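Local structure of glycerol Dehydrogenase (Unidentified, 5XN8) at residues W176-A181 against A252-H257; D171-W176 against F277-Q282; L283-S288 against M339-T344. The protein catalyses the NAD-dependent oxidation of glycerol to dihydroxyacetone as a metal-dependent enzyme. One frame throughout, in Å; residues are numbered along the deposited sequence.

All three contacts lie in the helical part of the chain that follows the parallel sheet, on one side of the chain's centre. Interactions 1 and 2 are close neighbours, their centres about 6 Å apart; both use consecutive parts of helix 162-185 and reach the same zinc ion, through His254 and Asp171. Their other helices, 252-260 and 271-285, follow each other in the chain, and interaction 1 is nested inside the loop closed by interaction 2. Interaction 3 comes later; its centre lies about 10 Å from that of interaction 1 and 13 Å from that of interaction 2, with which it shares helix 271-285. The series thus runs from the metal site outward to a loop that meets another subunit.

Interaction 1: W176-A181 against A252-H257; sequences WFEAKA and AAHAIH. With ZN (zinc ion), chain E.
With chi1 at -63° placing CG beside its own backbone N, and the chain extended beyond CG (chi2 -179°), Glu178 reaches out of helix 162-185 to the first turn of helix 252-260, where His254 turns its ring to meet it. The two side chains cross at about a right angle, yet carboxylate and imidazole planes are only 8° apart. His254 ND1 donates to Glu178 OE1 at 2.8 Å, in the plane of the ring and onto the syn lone pair of the oxygen. Glu178 OE2 has a different task: it accepts a hydrogen bond from the backbone N of His254 at 3.0 Å, from above the carboxylate plane, while its bond from ND1 is weak. Ala251 N also donates to OE2, and Ser174 OG is hydrogen-bonded to OE1.

This is a His-carboxylate hydrogen bond in the second shell of a metal site. His254 NE2 binds the zinc ion at 2.2 Å, and Asp171, His271 and a water are the other ligands. The bond at ND1 limits rotation of the ring, with NE2 facing the metal. Glutamate suits its place because it spans helix axes 9.8 Å apart while offering two acceptors. Against it, the small Ala253 lets the carboxylate come close, its CB 3.5 Å from Glu178 OE2.

Interaction 2: D171-W176 against F277-Q282; sequences DALSTW and FGTLAQ. With ZN (zinc ion), chain E.
A close helix-to-helix approach, Ser174 and Leu173 against Thr279, joins helix 162-185 to helix 271-285 beside the metal site, in the buried interior of the all-helical C-terminal domain usual in this dehydrogenase family. Ser174 and Thr279 meet at its centre, their CA atoms 5.4 Å apart, a separation that bulky residues would hardly permit. Thr279 points toward the other helix and touches it with both branches. Its OG1 lies 3.2 Å from Ser174 CB, a van der Waals contact; the hydroxyl's hydrogen bond goes to Val275 O, one turn earlier. The torsion explains the choice: at chi1 -57° OG1 sits beside the backbone N, within reach of that carbonyl, and CG2 is swung to the other flank, where it meets Leu173 CD2 at 4.3 Å. Threonine therefore fits well here, since its polar branch is satisfied within its own helix and its methyl packs against leucine.

Ser174 OG lies between Asp171 O, 2.8 Å away, and the carboxylate of Glu178, both within hydrogen-bonding reach of its single proton. Asp171, on the same helix but turned away from Thr279, binds the zinc ion through OD1 at 2.1 Å, while its OD2 accepts a hydrogen bond from Asp121 N.

Around this contact, helix 252-260 covers one flank, with Ala253 against Thr279 and His254 against Ser174; helix 290-303 receives both Leu173 and Leu280, and helix 197-223 packs on Ala172 and Leu173.

Interaction 3: L283-S288 against M339-T344; sequences LVLQNS and MPFAVT
Phe341 sets the end of its ring against the C-terminal end of helix 271-285, at Leu285 and Gln286. Its CZ comes within 3.5 Å of Leu285 O and 3.6 Å of Gln286 CA, both oblique to the ring, so the ring meets backbone as well as side chain. On one flank CE2 lies 4.2 Å from Leu285 CG; on the other CE1 lies 3.8 Å from Gln286 CB. A chi1 of 46° places CG between the backbone N and the carbonyl carbon and turns the ring from the loop toward the helix.

Met339, from the same loop, follows a path bent at both chi2 and chi3, and brings its methyl CE to 3.3 Å from Gln286 OE1. The two side chains cross at about a right angle. CE is a methyl, so this is a van der Waals approach; the hydrogen bond of OE1 comes from Gln282 NE2, a turn back on the helix. The flexible methionine thus fits its methyl beside a polar atom satisfied elsewhere.

The segment 339-344 is the loop leading into helix 345-363, with Thr344 as N-cap residue. Just past the helix end, Asn287 takes a positive phi (55°) and hydrogen-bonds Glu213 and Lys216 of a second subunit, and Phe341 packs on Arg186 of a third.

No hydrogen bond crosses between 283-288 and 339-344. Apolar Phe341 and Met339 lie in van der Waals contact on Leu285 and Gln286, oxygens included, so the fit depends on shape rather than on directed bonds.

Interaction 1: W176-A181 against A252-H257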
loop_
_atom_site.group_PDB
_atom_site.type_symbol
_atom_site.label_atom_id
_atom_site.label_comp_id
_atom_site.label_asym_id
_atom_site.label_seq_id
_atom_site.Cartn_x
_atom_site.Cartn_y
_atom_site.Cartn_z
ATOM N N TRP A 176 -20.972 -14.654 11.326
ATOM C CA TRP A 176 -20.738 -13.442 10.499
ATOM C C TRP A 176 -21.520 -13.455 9.188
ATOM O O TRP A 176 -22.069 -12.429 8.788
ATOM C CB TRP A 176 -19.248 -13.271 10.195
ATOM C CG TRP A 176 -18.972 -12.289 9.100
ATOM C CD1 TRP A 176 -18.363 -12.548 7.924
ATOM C CD2 TRP A 176 -19.334 -10.903 9.072
ATOM N NE1 TRP A 176 -18.303 -11.411 7.161
ATOM C CE2 TRP A 176 -18.899 -10.386 7.839
ATOM C CE3 TRP A 176 -19.990 -10.047 9.971
ATOM C CZ2 TRP A 176 -19.088 -9.048 7.474
ATOM C CZ3 TRP A 176 -20.177 -8.715 9.612
ATOM C CH2 TRP A 176 -19.726 -8.226 8.371
ATOM N N PHE A 177 -21.565 -14.604 8.515
ATOM C CA PHE A 177 -22.151 -14.657 7.178
ATOM C C PHE A 177 -23.672 -14.560 7.190
ATOM O O PHE A 177 -24.266 -13.913 6.311
ATOM C CB PHE A 177 -21.698 -15.910 6.446
ATOM C CG PHE A 177 -20.227 -15.926 6.177
ATOM C CD1 PHE A 177 -19.693 -15.145 5.160
ATOM C CD2 PHE A 177 -19.374 -16.661 6.975
ATOM C CE1 PHE A 177 -18.332 -15.136 4.927
ATOM C CE2 PHE A 177 -18.004 -16.641 6.745
ATOM C CZ PHE A 177 -17.479 -15.885 5.708
ATOM N N GLU A 178 -24.288 -15.188 8.191
ATOM C CA GLU A 178 -25.731 -15.114 8.402
ATOM C C GLU A 178 -26.164 -13.799 9.039
ATOM O O GLU A 178 -27.240 -13.262 8.721
ATOM C CB GLU A 178 -26.189 -16.271 9.293
ATOM C CG GLU A 178 -25.955 -17.648 8.679
ATOM C CD GLU A 178 -26.450 -18.761 9.569
ATOM O OE1 GLU A 178 -25.792 -19.078 10.570
ATOM O OE2 GLU A 178 -27.493 -19.341 9.246
ATOM N N ALA A 179 -25.360 -13.293 9.970
ATOM C CA ALA A 179 -25.626 -11.983 10.572
ATOM C C ALA A 179 -25.607 -10.932 9.476
ATOM O O ALA A 179 -26.590 -10.213 9.294
ATOM C CB ALA A 179 -24.596 -11.663 11.634
ATOM N N LYS A 180 -24.505 -10.890 8.721
ATOM C CA LYS A 180 -24.304 -9.909 7.630
ATOM C C LYS A 180 -25.366 -10.004 6.532
ATOM O O LYS A 180 -25.736 -8.993 5.942
ATOM C CB LYS A 180 -22.893 -10.052 7.039
ATOM C CG LYS A 180 -22.498 -9.043 5.970
ATOM C CD LYS A 180 -22.680 -7.608 6.440
ATOM C CE LYS A 180 -21.916 -6.624 5.570
ATOM N NZ LYS A 180 -22.573 -6.392 4.249
ATOM N N ALA A 181 -25.861 -11.213 6.274
ATOM C CA ALA A 181 -26.947 -11.443 5.312
ATOM C C ALA A 181 -28.293 -10.933 5.814
ATOM O O ALA A 181 -29.109 -10.450 5.025
ATOM C CB ALA A 181 -27.048 -12.918 4.972
ATOM N N ALA A 252 -29.084 -18.602 5.689
ATOM C CA ALA A 252 -29.064 -19.823 4.867
ATOM C C ALA A 252 -28.418 -21.013 5.553
ATOM O O ALA A 252 -28.991 -22.113 5.567
ATOM C CB ALA A 252 -28.358 -19.566 3.553
ATOM N N ALA A 253 -27.232 -20.797 6.119
ATOM C CA ALA A 253 -26.425 -21.874 6.707
ATOM C C ALA A 253 -27.175 -22.791 7.683
ATOM O O ALA A 253 -27.033 -24.020 7.623
ATOM C CB ALA A 253 -25.194 -21.300 7.386
ATOM N N HIS A 254 -27.950 -22.188 8.570
ATOM C CA HIS A 254 -28.720 -22.923 9.600
ATOM C C HIS A 254 -30.006 -23.543 9.048
ATOM O O HIS A 254 -30.437 -24.596 9.516
ATOM C CB HIS A 254 -29.001 -21.994 10.785
ATOM C CG HIS A 254 -27.972 -22.079 11.867
ATOM N ND1 HIS A 254 -26.804 -21.339 11.868
ATOM C CD2 HIS A 254 -27.971 -22.778 13.017
ATOM C CE1 HIS A 254 -26.102 -21.640 12.943
ATOM N NE2 HIS A 254 -26.792 -22.495 13.674
ATOM N N ALA A 255 -30.624 -22.898 8.070
ATOM C CA ALA A 255 -31.719 -23.513 7.314
ATOM C C ALA A 255 -31.261 -24.774 6.581
ATOM O O ALA A 255 -31.985 -25.770 6.569
ATOM C CB ALA A 255 -32.320 -22.526 6.332
ATOM N N ILE A 256 -30.074 -24.732 5.970
ATOM C CA ILE A 256 -29.525 -25.899 5.253
ATOM C C ILE A 256 -29.179 -27.009 6.249
ATOM O O ILE A 256 -29.462 -28.177 5.975
ATOM C CB ILE A 256 -28.300 -25.551 4.349
ATOM C CG1 ILE A 256 -28.743 -24.675 3.171
ATOM C CG2 ILE A 256 -27.590 -26.814 3.848
ATOM C CD1 ILE A 256 -27.604 -24.105 2.362
ATOM N N HIS A 257 -28.595 -26.654 7.394
ATOM C CA HIS A 257 -28.396 -27.603 8.498
ATOM C C HIS A 257 -29.675 -28.341 8.834
ATOM O O HIS A 257 -29.658 -29.552 9.002
ATOM C CB HIS A 257 -27.862 -26.895 9.761
ATOM C CG HIS A 257 -28.106 -27.649 11.033
ATOM N ND1 HIS A 257 -29.327 -27.655 11.679
ATOM C CD2 HIS A 257 -27.292 -28.438 11.770
ATOM C CE1 HIS A 257 -29.251 -28.416 12.755
ATOM N NE2 HIS A 257 -28.027 -28.899 12.836
HETATM ZN ZN ZN E . -25.996 -23.308 15.536
HETATM O O HOH W 1 -28.096 -23.149 15.919
#

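Interaction 2: D171-W176 against F277-Q282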
loop_
_atom_site.group_PDB
_atom_site.type_symbol
_atom_site.label_atom_id
_atom_site.label_comp_id
_atom_site.label_asym_id
_atom_site.label_seq_id
_atom_site.Cartn_x
_atom_site.Cartn_y
_atom_site.Cartn_z
ATOM N N ASP A 171 -19.891 -24.043 14.109
ATOM C CA ASP A 171 -21.143 -23.336 14.421
ATOM C C ASP A 171 -20.918 -21.829 14.447
ATOM O O ASP A 171 -21.788 -21.049 14.040
ATOM C CB ASP A 171 -21.679 -23.822 15.782
ATOM C CG ASP A 171 -23.132 -23.436 16.045
ATOM O OD1 ASP A 171 -23.957 -23.336 15.115
ATOM O OD2 ASP A 171 -23.472 -23.266 17.232
ATOM N N ALA A 172 -19.742 -21.433 14.917
ATOM C CA ALA A 172 -19.373 -20.028 15.069
ATOM C C ALA A 172 -18.968 -19.368 13.753
ATOM O O ALA A 172 -19.233 -18.176 13.550
ATOM C CB ALA A 172 -18.250 -19.902 16.089
ATOM N N LEU A 173 -18.325 -20.135 12.874
ATOM C CA LEU A 173 -17.944 -19.692 11.519
ATOM C C LEU A 173 -19.122 -19.172 10.693
ATOM O O LEU A 173 -18.953 -18.285 9.863
ATOM C CB LEU A 173 -17.264 -20.858 10.768
ATOM C CG LEU A 173 -16.845 -20.713 9.298
ATOM C CD1 LEU A 173 -15.433 -20.182 9.150
ATOM C CD2 LEU A 173 -16.967 -22.045 8.586
ATOM N N SER A 174 -20.310 -19.715 10.920
ATOM C CA SER A 174 -21.523 -19.261 10.233
ATOM C C SER A 174 -22.065 -17.911 10.685
ATOM O O SER A 174 -22.927 -17.349 10.017
ATOM C CB SER A 174 -22.643 -20.257 10.478
ATOM O OG SER A 174 -23.132 -20.117 11.806
ATOM N N THR A 175 -21.617 -17.416 11.831
ATOM C CA THR A 175 -22.303 -16.303 12.495
ATOM C C THR A 175 -22.189 -15.008 11.726
ATOM O O THR A 175 -23.203 -14.347 11.493
ATOM C CB THR A 175 -21.793 -16.134 13.940
ATOM O OG1 THR A 175 -21.996 -17.362 14.637
ATOM C CG2 THR A 175 -22.536 -15.034 14.657
ATOM N N TRP A 176 -20.972 -14.654 11.326
ATOM C CA TRP A 176 -20.738 -13.442 10.499
ATOM C C TRP A 176 -21.520 -13.455 9.188
ATOM O O TRP A 176 -22.069 -12.429 8.788
ATOM C CB TRP A 176 -19.248 -13.271 10.195
ATOM C CG TRP A 176 -18.972 -12.289 9.100
ATOM C CD1 TRP A 176 -18.363 -12.548 7.924
ATOM C CD2 TRP A 176 -19.334 -10.903 9.072
ATOM N NE1 TRP A 176 -18.303 -11.411 7.161
ATOM C CE2 TRP A 176 -18.899 -10.386 7.839
ATOM C CE3 TRP A 176 -19.990 -10.047 9.971
ATOM C CZ2 TRP A 176 -19.088 -9.048 7.474
ATOM C CZ3 TRP A 176 -20.177 -8.715 9.612
ATOM C CH2 TRP A 176 -19.726 -8.226 8.371
ATOM N N PHE A 277 -20.482 -26.842 6.705
ATOM C CA PHE A 277 -20.789 -27.106 5.304
ATOM C C PHE A 277 -21.896 -26.196 4.793
ATOM O O PHE A 277 -21.814 -25.690 3.674
ATOM C CB PHE A 277 -21.175 -28.570 5.071
ATOM C CG PHE A 277 -21.465 -28.883 3.626
ATOM C CD1 PHE A 277 -20.428 -29.003 2.716
ATOM C CD2 PHE A 277 -22.767 -29.011 3.172
ATOM C CE1 PHE A 277 -20.682 -29.260 1.371
ATOM C CE2 PHE A 277 -23.035 -29.268 1.833
ATOM C CZ PHE A 277 -21.988 -29.403 0.933
ATOM N N GLY A 278 -22.933 -26.003 5.604
ATOM C CA GLY A 278 -24.015 -25.082 5.281
ATOM C C GLY A 278 -23.573 -23.649 5.033
ATOM O O GLY A 278 -24.164 -22.963 4.206
ATOM N N THR A 279 -22.543 -23.209 5.752
ATOM C CA THR A 279 -21.910 -21.911 5.513
ATOM C C THR A 279 -21.257 -21.852 4.141
ATOM O O THR A 279 -21.351 -20.836 3.443
ATOM C CB THR A 279 -20.846 -21.609 6.583
ATOM O OG1 THR A 279 -21.459 -21.654 7.871
ATOM C CG2 THR A 279 -20.224 -20.226 6.387
ATOM N N LEU A 280 -20.589 -22.934 3.771
ATOM C CA LEU A 280 -19.968 -23.054 2.456
ATOM C C LEU A 280 -20.991 -23.016 1.338
ATOM O O LEU A 280 -20.761 -22.391 0.297
ATOM C CB LEU A 280 -19.101 -24.322 2.366
ATOM C CG LEU A 280 -17.604 -24.011 2.481
ATOM C CD1 LEU A 280 -16.833 -25.192 3.090
ATOM C CD2 LEU A 280 -17.061 -23.562 1.124
ATOM N N ALA A 281 -22.126 -23.673 1.564
ATOM C CA ALA A 281 -23.259 -23.596 0.644
ATOM C C ALA A 281 -23.812 -22.171 0.549
ATOM O O ALA A 281 -24.182 -21.733 -0.533
ATOM C CB ALA A 281 -24.349 -24.566 1.073
ATOM N N GLN A 282 -23.874 -21.459 1.674
ATOM C CA GLN A 282 -24.323 -20.059 1.675
ATOM C C GLN A 282 -23.391 -19.137 0.881
ATOM O O GLN A 282 -23.870 -18.220 0.222
ATOM C CB GLN A 282 -24.510 -19.523 3.101
ATOM C CG GLN A 282 -25.030 -18.081 3.140
ATOM C CD GLN A 282 -25.200 -17.533 4.532
ATOM O OE1 GLN A 282 -25.739 -18.188 5.416
ATOM N NE2 GLN A 282 -24.758 -16.311 4.732
HETATM ZN ZN ZN E . -25.996 -23.308 15.536
HETATM O O HOH W 1 -28.096 -23.149 15.919
#

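Interaction 3: L283-S288 against M339-T344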
loop_
_atom_site.group_PDB
_atom_site.type_symbol
_atom_site.label_atom_id
_atom_site.label_comp_id
_atom_site.label_asym_id
_atom_site.label_seq_id
_atom_site.Cartn_x
_atom_site.Cartn_y
_atom_site.Cartn_z
ATOM N N LEU A 283 -22.081 -19.384 0.929
ATOM C CA LEU A 283 -21.116 -18.575 0.170
ATOM C C LEU A 283 -21.310 -18.676 -1.342
ATOM O O LEU A 283 -21.228 -17.679 -2.058
ATOM C CB LEU A 283 -19.677 -18.977 0.511
ATOM C CG LEU A 283 -19.162 -18.762 1.930
ATOM C CD1 LEU A 283 -17.715 -19.220 2.007
ATOM C CD2 LEU A 283 -19.310 -17.322 2.377
ATOM N N VAL A 284 -21.553 -19.888 -1.819
ATOM C CA VAL A 284 -21.874 -20.150 -3.225
ATOM C C VAL A 284 -23.234 -19.556 -3.585
ATOM O O VAL A 284 -23.435 -19.099 -4.711
ATOM C CB VAL A 284 -21.857 -21.663 -3.519
ATOM C CG1 VAL A 284 -22.383 -21.965 -4.922
ATOM C CG2 VAL A 284 -20.438 -22.213 -3.355
ATOM N N LEU A 285 -24.150 -19.571 -2.621
ATOM C CA LEU A 285 -25.504 -19.034 -2.775
ATOM C C LEU A 285 -25.528 -17.512 -2.944
ATOM O O LEU A 285 -26.204 -17.000 -3.840
ATOM C CB LEU A 285 -26.350 -19.430 -1.559
ATOM C CG LEU A 285 -27.869 -19.311 -1.630
ATOM C CD1 LEU A 285 -28.413 -20.195 -2.736
ATOM C CD2 LEU A 285 -28.457 -19.682 -0.290
ATOM N N GLN A 286 -24.801 -16.805 -2.078
ATOM C CA GLN A 286 -24.666 -15.333 -2.173
ATOM C C GLN A 286 -23.523 -14.876 -3.095
ATOM O O GLN A 286 -23.276 -13.681 -3.232
ATOM C CB GLN A 286 -24.538 -14.704 -0.774
ATOM C CG GLN A 286 -23.201 -14.897 -0.058
ATOM C CD GLN A 286 -23.297 -14.673 1.449
ATOM O OE1 GLN A 286 -24.354 -14.869 2.058
ATOM N NE2 GLN A 286 -22.188 -14.284 2.062
ATOM N N ASN A 287 -22.848 -15.830 -3.736
ATOM C CA ASN A 287 -21.756 -15.560 -4.670
ATOM C C ASN A 287 -20.651 -14.723 -4.053
ATOM O O ASN A 287 -20.297 -13.665 -4.557
ATOM C CB ASN A 287 -22.283 -14.920 -5.964
ATOM C CG ASN A 287 -21.259 -14.935 -7.067
ATOM O OD1 ASN A 287 -20.576 -15.939 -7.264
ATOM N ND2 ASN A 287 -21.126 -13.817 -7.775
ATOM N N SER A 288 -20.117 -15.215 -2.939
ATOM C CA SER A 288 -18.973 -14.593 -2.311
ATOM C C SER A 288 -17.770 -14.803 -3.219
ATOM O O SER A 288 -17.740 -15.763 -3.973
ATOM C CB SER A 288 -18.774 -15.148 -0.904
ATOM O OG SER A 288 -18.048 -16.369 -0.798
ATOM N N MET A 339 -32.263 -14.115 3.604
ATOM C CA MET A 339 -31.239 -13.700 2.626
ATOM C C MET A 339 -31.700 -12.461 1.862
ATOM O O MET A 339 -32.899 -12.291 1.627
ATOM C CB MET A 339 -30.898 -14.820 1.621
ATOM C CG MET A 339 -30.246 -16.055 2.210
ATOM S SD MET A 339 -28.662 -15.842 3.039
ATOM C CE MET A 339 -27.537 -15.574 1.662
ATOM N N PRO A 340 -30.750 -11.608 1.432
ATOM C CA PRO A 340 -31.134 -10.375 0.731
ATOM C C PRO A 340 -31.490 -10.552 -0.753
ATOM O O PRO A 340 -31.438 -9.584 -1.510
ATOM C CB PRO A 340 -29.889 -9.492 0.907
ATOM C CG PRO A 340 -28.758 -10.455 0.961
ATOM C CD PRO A 340 -29.291 -11.676 1.653
ATOM N N PHE A 341 -31.846 -11.769 -1.173
ATOM C CA PHE A 341 -32.280 -12.028 -2.547
ATOM C C PHE A 341 -33.240 -13.221 -2.545
ATOM O O PHE A 341 -33.395 -13.899 -1.522
ATOM C CB PHE A 341 -31.072 -12.293 -3.456
ATOM C CG PHE A 341 -30.075 -13.254 -2.870
ATOM C CD1 PHE A 341 -29.028 -12.790 -2.079
ATOM C CD2 PHE A 341 -30.191 -14.620 -3.091
ATOM C CE1 PHE A 341 -28.120 -13.675 -1.517
ATOM C CE2 PHE A 341 -29.293 -15.505 -2.540
ATOM C CZ PHE A 341 -28.252 -15.040 -1.755
ATOM N N ALA A 342 -33.885 -13.463 -3.684
ATOM C CA ALA A 342 -34.833 -14.566 -3.810
ATOM C C ALA A 342 -34.117 -15.918 -3.736
ATOM O O ALA A 342 -33.139 -16.143 -4.461
ATOM C CB ALA A 342 -35.603 -14.460 -5.117
ATOM N N VAL A 343 -34.616 -16.812 -2.882
ATOM C CA VAL A 343 -34.108 -18.182 -2.802
ATOM C C VAL A 343 -35.219 -19.158 -3.182
ATOM O O VAL A 343 -36.357 -19.013 -2.734
ATOM C CB VAL A 343 -33.582 -18.541 -1.389
ATOM C CG1 VAL A 343 -33.005 -19.957 -1.388
ATOM C CG2 VAL A 343 -32.547 -17.522 -0.899
ATOM N N THR A 344 -34.868 -20.147 -4.010
ATOM C CA THR A 344 -35.778 -21.226 -4.417
ATOM C C THR A 344 -35.123 -22.570 -4.099
ATOM O O THR A 344 -33.898 -22.638 -3.947
ATOM C CB THR A 344 -36.124 -21.139 -5.927
ATOM O OG1 THR A 344 -37.071 -22.149 -6.280
ATOM C CG2 THR A 344 -34.925 -21.285 -6.815
#